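Local coordinates for protein mRNA-capping enzyme subunit alpha (Saccharomyces cerevisiae, PDB 3KYH) that catalyses the second step of mRNA capping, transferring GMP from GTP to the 5'-diphosphate end of RNA through a covalent enzyme-GMP intermediate, at residues Asp66-Asp74 and Lys204-Val215. Residues are numbered along the deposited sequence; the frame is centred on the assembly and turned at random.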
ATOM      1  N   ASP C  66     -38.816 -11.819  53.720  1.00 96.94           N
ATOM      2  CA  ASP C  66     -39.716 -12.912  53.346  1.00 89.09           C
ATOM      3  C   ASP C  66     -39.353 -13.237  51.893  1.00 81.15           C
ATOM      4  O   ASP C  66     -39.508 -12.392  51.016  1.00 72.84           O
ATOM      5  CB  ASP C  66     -41.190 -12.474  53.468  1.00 94.38           C
ATOM      6  CG  ASP C  66     -41.499 -11.672  54.749  1.00100.75           C
ATOM      7  OD1 ASP C  66     -42.504 -12.007  55.404  1.00 94.51           O
ATOM      8  OD2 ASP C  66     -40.808 -10.677  55.087  1.00109.10           O
ATOM      9  N   TYR C  67     -38.852 -14.449  51.650  1.00 79.36           N
ATOM     10  CA  TYR C  67     -38.152 -14.796  50.402  1.00 72.28           C
ATOM     11  C   TYR C  67     -38.716 -15.964  49.594  1.00 72.54           C
ATOM     12  O   TYR C  67     -39.476 -16.782  50.108  1.00 69.16           O
ATOM     13  CB  TYR C  67     -36.689 -15.096  50.712  1.00 74.59           C
ATOM     14  CG  TYR C  67     -35.694 -14.016  50.338  1.00 77.20           C
ATOM     15  CD1 TYR C  67     -35.290 -13.046  51.272  1.00 56.42           C
ATOM     16  CD2 TYR C  67     -35.090 -14.020  49.072  1.00 79.25           C
ATOM     17  CE1 TYR C  67     -34.324 -12.094  50.946  1.00 50.74           C
ATOM     18  CE2 TYR C  67     -34.154 -13.048  48.710  1.00 74.54           C
ATOM     19  CZ  TYR C  67     -33.774 -12.095  49.656  1.00 83.15           C
ATOM     20  OH  TYR C  67     -32.836 -11.146  49.307  1.00 89.04           O
ATOM     21  N   TYR C  68     -38.303 -16.021  48.327  1.00 74.33           N
ATOM     22  CA  TYR C  68     -38.721 -17.002  47.331  1.00 79.56           C
ATOM     23  C   TYR C  68     -37.578 -17.885  46.838  1.00 82.66           C
ATOM     24  O   TYR C  68     -36.397 -17.475  46.814  1.00 80.71           O
ATOM     25  CB  TYR C  68     -39.266 -16.288  46.091  1.00 81.63           C
ATOM     26  CG  TYR C  68     -40.714 -15.803  46.119  1.00 97.68           C
ATOM     27  CD1 TYR C  68     -41.102 -14.684  45.361  1.00 86.38           C
ATOM     28  CD2 TYR C  68     -41.702 -16.472  46.860  1.00 96.92           C
ATOM     29  CE1 TYR C  68     -42.418 -14.249  45.333  1.00 76.73           C
ATOM     30  CE2 TYR C  68     -43.030 -16.023  46.856  1.00 96.51           C
ATOM     31  CZ  TYR C  68     -43.374 -14.920  46.083  1.00 81.91           C
ATOM     32  OH  TYR C  68     -44.679 -14.489  46.071  1.00 79.90           O
ATOM     33  N   VAL C  69     -37.957 -19.086  46.403  1.00 79.19           N
ATOM     34  CA  VAL C  69     -37.065 -19.968  45.654  1.00 81.70           C
ATOM     35  C   VAL C  69     -37.712 -20.780  44.555  1.00 78.89           C
ATOM     36  O   VAL C  69     -38.740 -21.451  44.754  1.00 79.30           O
ATOM     37  CB  VAL C  69     -36.279 -20.960  46.522  1.00 85.40           C
ATOM     38  CG1 VAL C  69     -35.002 -20.327  47.015  1.00 83.50           C
ATOM     39  CG2 VAL C  69     -37.149 -21.535  47.659  1.00101.08           C
ATOM     40  N   CYS C  70     -37.051 -20.718  43.402  1.00 73.77           N
ATOM     41  CA  CYS C  70     -37.246 -21.672  42.319  1.00 68.99           C
ATOM     42  C   CYS C  70     -35.832 -22.032  41.883  1.00 72.05           C
ATOM     43  O   CYS C  70     -34.883 -21.329  42.267  1.00 76.31           O
ATOM     44  CB  CYS C  70     -38.034 -21.035  41.179  1.00 62.17           C
ATOM     45  SG  CYS C  70     -37.380 -19.432  40.604  1.00 79.57           S
ATOM     46  N   GLU C  71     -35.701 -23.165  41.181  1.00 66.90           N
ATOM     47  CA  GLU C  71     -34.489 -23.564  40.426  1.00 67.43           C
ATOM     48  C   GLU C  71     -33.998 -22.555  39.367  1.00 64.20           C
ATOM     49  O   GLU C  71     -34.811 -21.866  38.770  1.00 69.89           O
ATOM     50  CB  GLU C  71     -34.784 -24.892  39.738  1.00 63.76           C
ATOM     51  CG  GLU C  71     -36.124 -24.922  38.965  1.00 79.86           C
ATOM     52  CD  GLU C  71     -35.991 -24.608  37.469  1.00107.96           C
ATOM     53  OE1 GLU C  71     -34.916 -24.165  36.999  1.00117.24           O
ATOM     54  OE2 GLU C  71     -36.978 -24.826  36.738  1.00102.60           O
ATOM     55  N   LYS C  72     -32.689 -22.467  39.125  1.00 69.93           N
ATOM     56  CA  LYS C  72     -32.138 -21.628  38.029  1.00 71.77           C
ATOM     57  C   LYS C  72     -32.242 -22.356  36.669  1.00 83.04           C
ATOM     58  O   LYS C  72     -31.369 -23.193  36.352  1.00 90.50           O
ATOM     59  CB  LYS C  72     -30.667 -21.188  38.300  1.00 62.22           C
ATOM     60  CG  LYS C  72     -30.052 -20.346  37.178  1.00 51.86           C
ATOM     61  CD  LYS C  72     -28.564 -19.901  37.334  1.00 89.13           C
ATOM     62  CE  LYS C  72     -27.791 -19.885  35.957  1.00 62.16           C
ATOM     63  NZ  LYS C  72     -26.741 -18.838  35.795  1.00 35.34           N
ATOM     64  N   THR C  73     -33.283 -22.055  35.879  1.00 74.39           N
ATOM     65  CA  THR C  73     -33.408 -22.593  34.515  1.00 77.12           C
ATOM     66  C   THR C  73     -32.231 -22.173  33.639  1.00 83.08           C
ATOM     67  O   THR C  73     -31.869 -20.989  33.628  1.00 91.35           O
ATOM     68  CB  THR C  73     -34.679 -22.126  33.804  1.00 81.63           C
ATOM     69  OG1 THR C  73     -34.903 -20.736  34.066  1.00 78.78           O
ATOM     70  CG2 THR C  73     -35.883 -22.919  34.261  1.00 93.79           C
ATOM     71  N   ASP C  74     -31.628 -23.135  32.937  1.00 84.52           N
ATOM     72  CA  ASP C  74     -30.468 -22.879  32.063  1.00 89.25           C
ATOM     73  C   ASP C  74     -30.862 -22.772  30.580  1.00 90.37           C
ATOM     74  O   ASP C  74     -30.460 -23.581  29.711  1.00 87.59           O
ATOM     75  CB  ASP C  74     -29.330 -23.891  32.297  1.00 89.49           C
ATOM     76  CG  ASP C  74     -28.015 -23.479  31.618  1.00 87.19           C
ATOM     77  OD1 ASP C  74     -27.908 -23.576  30.369  1.00103.12           O
ATOM     78  OD2 ASP C  74     -27.053 -23.107  32.334  1.00 76.99           O
ATOM     79  N   LYS C 204     -43.457 -19.254  35.863  1.00 67.37           N
ATOM     80  CA  LYS C 204     -42.402 -19.882  36.673  1.00 77.30           C
ATOM     81  C   LYS C 204     -43.020 -20.334  37.995  1.00 76.10           C
ATOM     82  O   LYS C 204     -43.623 -19.546  38.747  1.00 73.35           O
ATOM     83  CB  LYS C 204     -41.131 -19.027  36.871  1.00 81.41           C
ATOM     84  CG  LYS C 204     -39.850 -19.865  37.079  1.00 83.48           C
ATOM     85  CD  LYS C 204     -38.568 -19.104  36.695  1.00 84.69           C
ATOM     86  CE  LYS C 204     -37.263 -19.932  36.869  1.00 82.05           C
ATOM     87  NZ  LYS C 204     -35.968 -19.153  36.652  1.00 43.86           N
ATOM     88  N   HIS C 205     -42.947 -21.647  38.169  1.00 67.32           N
ATOM     89  CA  HIS C 205     -43.468 -22.381  39.316  1.00 74.48           C
ATOM     90  C   HIS C 205     -42.968 -21.935  40.724  1.00 76.64           C
ATOM     91  O   HIS C 205     -42.214 -22.678  41.374  1.00 73.89           O
ATOM     92  CB  HIS C 205     -43.146 -23.856  39.054  1.00 70.66           C
ATOM     93  CG  HIS C 205     -41.732 -24.100  38.600  1.00 84.19           C
ATOM     94  ND1 HIS C 205     -41.389 -25.180  37.806  1.00 95.51           N
ATOM     95  CD2 HIS C 205     -40.583 -23.406  38.811  1.00 56.14           C
ATOM     96  CE1 HIS C 205     -40.088 -25.153  37.571  1.00 90.88           C
ATOM     97  NE2 HIS C 205     -39.575 -24.088  38.172  1.00 75.06           N
ATOM     98  N   MET C 206     -43.434 -20.784  41.227  1.00 68.06           N
ATOM     99  CA  MET C 206     -42.882 -20.218  42.462  1.00 79.49           C
ATOM    100  C   MET C 206     -43.144 -21.000  43.754  1.00 85.80           C
ATOM    101  O   MET C 206     -44.210 -21.607  43.903  1.00 85.74           O
ATOM    102  CB  MET C 206     -43.296 -18.755  42.644  1.00 82.90           C
ATOM    103  CG  MET C 206     -42.206 -17.864  43.299  1.00 88.56           C
ATOM    104  SD  MET C 206     -41.039 -16.976  42.209  1.00 77.94           S
ATOM    105  CE  MET C 206     -40.526 -18.272  41.037  1.00 45.98           C
ATOM    106  N   ASP C 207     -42.140 -20.992  44.645  1.00 91.34           N
ATOM    107  CA  ASP C 207     -42.181 -21.558  46.015  1.00 92.32           C
ATOM    108  C   ASP C 207     -41.428 -20.659  47.006  1.00 87.52           C
ATOM    109  O   ASP C 207     -40.449 -20.028  46.628  1.00 89.06           O
ATOM    110  CB  ASP C 207     -41.556 -22.960  46.041  1.00 96.76           C
ATOM    111  CG  ASP C 207     -42.594 -24.095  46.086  1.00101.54           C
ATOM    112  OD1 ASP C 207     -43.740 -23.874  46.548  1.00 98.54           O
ATOM    113  OD2 ASP C 207     -42.228 -25.239  45.719  1.00 84.92           O
ATOM    114  N   PHE C 208     -41.881 -20.584  48.258  1.00 86.82           N
ATOM    115  CA  PHE C 208     -41.237 -19.713  49.264  1.00 91.22           C
ATOM    116  C   PHE C 208     -39.962 -20.356  49.801  1.00 94.90           C
ATOM    117  O   PHE C 208     -39.813 -21.575  49.720  1.00104.86           O
ATOM    118  CB  PHE C 208     -42.128 -19.426  50.490  1.00 86.61           C
ATOM    119  CG  PHE C 208     -43.567 -19.121  50.181  1.00 86.91           C
ATOM    120  CD1 PHE C 208     -44.535 -20.130  50.245  1.00 82.57           C
ATOM    121  CD2 PHE C 208     -43.969 -17.819  49.890  1.00 87.86           C
ATOM    122  CE1 PHE C 208     -45.873 -19.859  49.981  1.00 89.82           C
ATOM    123  CE2 PHE C 208     -45.308 -17.530  49.609  1.00 83.10           C
ATOM    124  CZ  PHE C 208     -46.263 -18.554  49.665  1.00 95.53           C
ATOM    125  N   SER C 209     -39.094 -19.527  50.390  1.00 93.12           N
ATOM    126  CA  SER C 209     -37.886 -19.916  51.144  1.00 87.29           C
ATOM    127  C   SER C 209     -37.950 -21.217  51.939  1.00 82.92           C
ATOM    128  O   SER C 209     -37.163 -22.111  51.682  1.00 83.60           O
ATOM    129  CB  SER C 209     -37.462 -18.787  52.107  1.00 90.42           C
ATOM    130  OG  SER C 209     -38.284 -18.737  53.276  1.00 78.00           O
ATOM    131  N   TYR C 210     -38.896 -21.315  52.869  1.00 81.12           N
ATOM    132  CA  TYR C 210     -38.939 -22.378  53.870  1.00 85.53           C
ATOM    133  C   TYR C 210     -39.207 -23.787  53.316  1.00 91.38           C
ATOM    134  O   TYR C 210     -39.579 -24.711  54.062  1.00 97.16           O
ATOM    135  CB  TYR C 210     -39.908 -22.008  55.015  1.00 77.95           C
ATOM    136  CG  TYR C 210     -41.381 -22.145  54.687  1.00 79.52           C
ATOM    137  CD1 TYR C 210     -41.966 -23.403  54.550  1.00 78.78           C
ATOM    138  CD2 TYR C 210     -42.211 -21.020  54.564  1.00 81.42           C
ATOM    139  CE1 TYR C 210     -43.314 -23.558  54.248  1.00 74.92           C
ATOM    140  CE2 TYR C 210     -43.576 -21.164  54.260  1.00 59.65           C
ATOM    141  CZ  TYR C 210     -44.111 -22.448  54.104  1.00 67.58           C
ATOM    142  OH  TYR C 210     -45.438 -22.686  53.806  1.00 86.72           O
ATOM    143  N   GLN C 211     -38.978 -23.949  52.015  1.00 90.73           N
ATOM    144  CA  GLN C 211     -39.278 -25.179  51.289  1.00 90.98           C
ATOM    145  C   GLN C 211     -38.089 -25.786  50.526  1.00 91.94           C
ATOM    146  O   GLN C 211     -38.272 -26.743  49.787  1.00 94.62           O
ATOM    147  CB  GLN C 211     -40.465 -24.933  50.351  1.00 87.45           C
ATOM    148  CG  GLN C 211     -41.792 -24.683  51.075  1.00 97.61           C
ATOM    149  CD  GLN C 211     -42.832 -23.981  50.208  1.00111.71           C
ATOM    150  OE1 GLN C 211     -43.874 -24.555  49.865  1.00107.02           O
ATOM    151  NE2 GLN C 211     -42.551 -22.734  49.844  1.00102.94           N
ATOM    152  N   LEU C 212     -36.874 -25.271  50.724  1.00 92.06           N
ATOM    153  CA  LEU C 212     -35.667 -25.803  50.072  1.00 90.07           C
ATOM    154  C   LEU C 212     -35.664 -27.331  50.011  1.00 96.33           C
ATOM    155  O   LEU C 212     -35.323 -27.908  48.972  1.00 90.70           O
ATOM    156  CB  LEU C 212     -34.392 -25.287  50.756  1.00 83.31           C
ATOM    157  CG  LEU C 212     -34.300 -23.781  50.965  1.00 68.07           C
ATOM    158  CD1 LEU C 212     -33.022 -23.348  51.677  1.00 59.72           C
ATOM    159  CD2 LEU C 212     -34.478 -23.059  49.630  1.00 63.06           C
ATOM    160  N   VAL C 213     -36.052 -27.945  51.137  1.00104.84           N
ATOM    161  CA  VAL C 213     -36.303 -29.390  51.277  1.00109.23           C
ATOM    162  C   VAL C 213     -37.159 -29.905  50.126  1.00111.34           C
ATOM    163  O   VAL C 213     -36.686 -30.736  49.335  1.00114.01           O
ATOM    164  CB  VAL C 213     -36.989 -29.780  52.626  1.00110.40           C
ATOM    165  CG1 VAL C 213     -35.975 -30.300  53.649  1.00114.48           C
ATOM    166  CG2 VAL C 213     -37.863 -28.643  53.180  1.00111.51           C
ATOM    167  N   LYS C 214     -38.389 -29.390  50.033  1.00105.60           N
ATOM    168  CA  LYS C 214     -39.285 -29.642  48.899  1.00107.64           C
ATOM    169  C   LYS C 214     -38.629 -29.272  47.544  1.00107.10           C
ATOM    170  O   LYS C 214     -38.883 -29.948  46.534  1.00108.53           O
ATOM    171  CB  LYS C 214     -40.653 -28.931  49.081  1.00110.04           C
ATOM    172  CG  LYS C 214     -41.480 -29.208  50.376  1.00 89.43           C
ATOM    173  CD  LYS C 214     -42.268 -30.534  50.381  1.00 82.03           C
ATOM    174  CE  LYS C 214     -41.434 -31.740  50.877  1.00 85.44           C
ATOM    175  NZ  LYS C 214     -42.188 -33.036  50.938  1.00 66.58           N
ATOM    176  N   VAL C 215     -37.750 -28.260  47.543  1.00103.74           N
ATOM    177  CA  VAL C 215     -37.106 -27.775  46.314  1.00101.06           C
ATOM    178  C   VAL C 215     -36.065 -28.757  45.784  1.00100.65           C
ATOM    179  O   VAL C 215     -36.374 -29.494  44.861  1.00101.27           O
ATOM    180  CB  VAL C 215     -36.547 -26.330  46.410  1.00 97.83           C
ATOM    181  CG1 VAL C 215     -36.093 -25.837  45.045  1.00 95.59           C
ATOM    182  CG2 VAL C 215     -37.609 -25.376  46.910  1.00114.08           C
TER
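Backbone bonds tie V69 to D207 and Y67 to S209: the short strand 207-208 joins the sheet through few main-chain links, which side chains supplement. V69 N donates to D207 O at 2.7 Å, and S209 N reaches Y67 O at 2.8 Å from above the carbonyl plane; the return bond from D207 N to V69 O is weak.

Aromatic contacts lie alongside. M206 CG sits over the centre of one face of the Y68 ring, 3.8 Å from its centroid, a CH-pi contact, while SD stands obliquely to the same ring in a Met-aromatic contact. Bends at chi2 (92°) and chi3 of M206 turn its methyl back against C70 SG. F208 CD2 meets the ring edge of Y68 at CE2. Replacing Y68 by an alanine would probably leave M206 CG without the face it covers and F208 CD2 without its edge contact.

Among apolar branches, V69 CG2 packs against L212 CD2 at 3.7 Å and against V215 CG2.

Polar ends meet at E71 and T73, neighbours of K72, whose CB points away from this contact. The extended K204 chain delivers NZ to T73 OG1 at 3.2 Å, tip to tip, and H205 NE2 bonds weakly to E71 OE2, which H224 also holds.

Strand 67-73, flanked on its other side by strand 229-233, leads into the KxDG motif of covalent nucleotidyltransferases, whose lysine, K72, forms the GMP adduct.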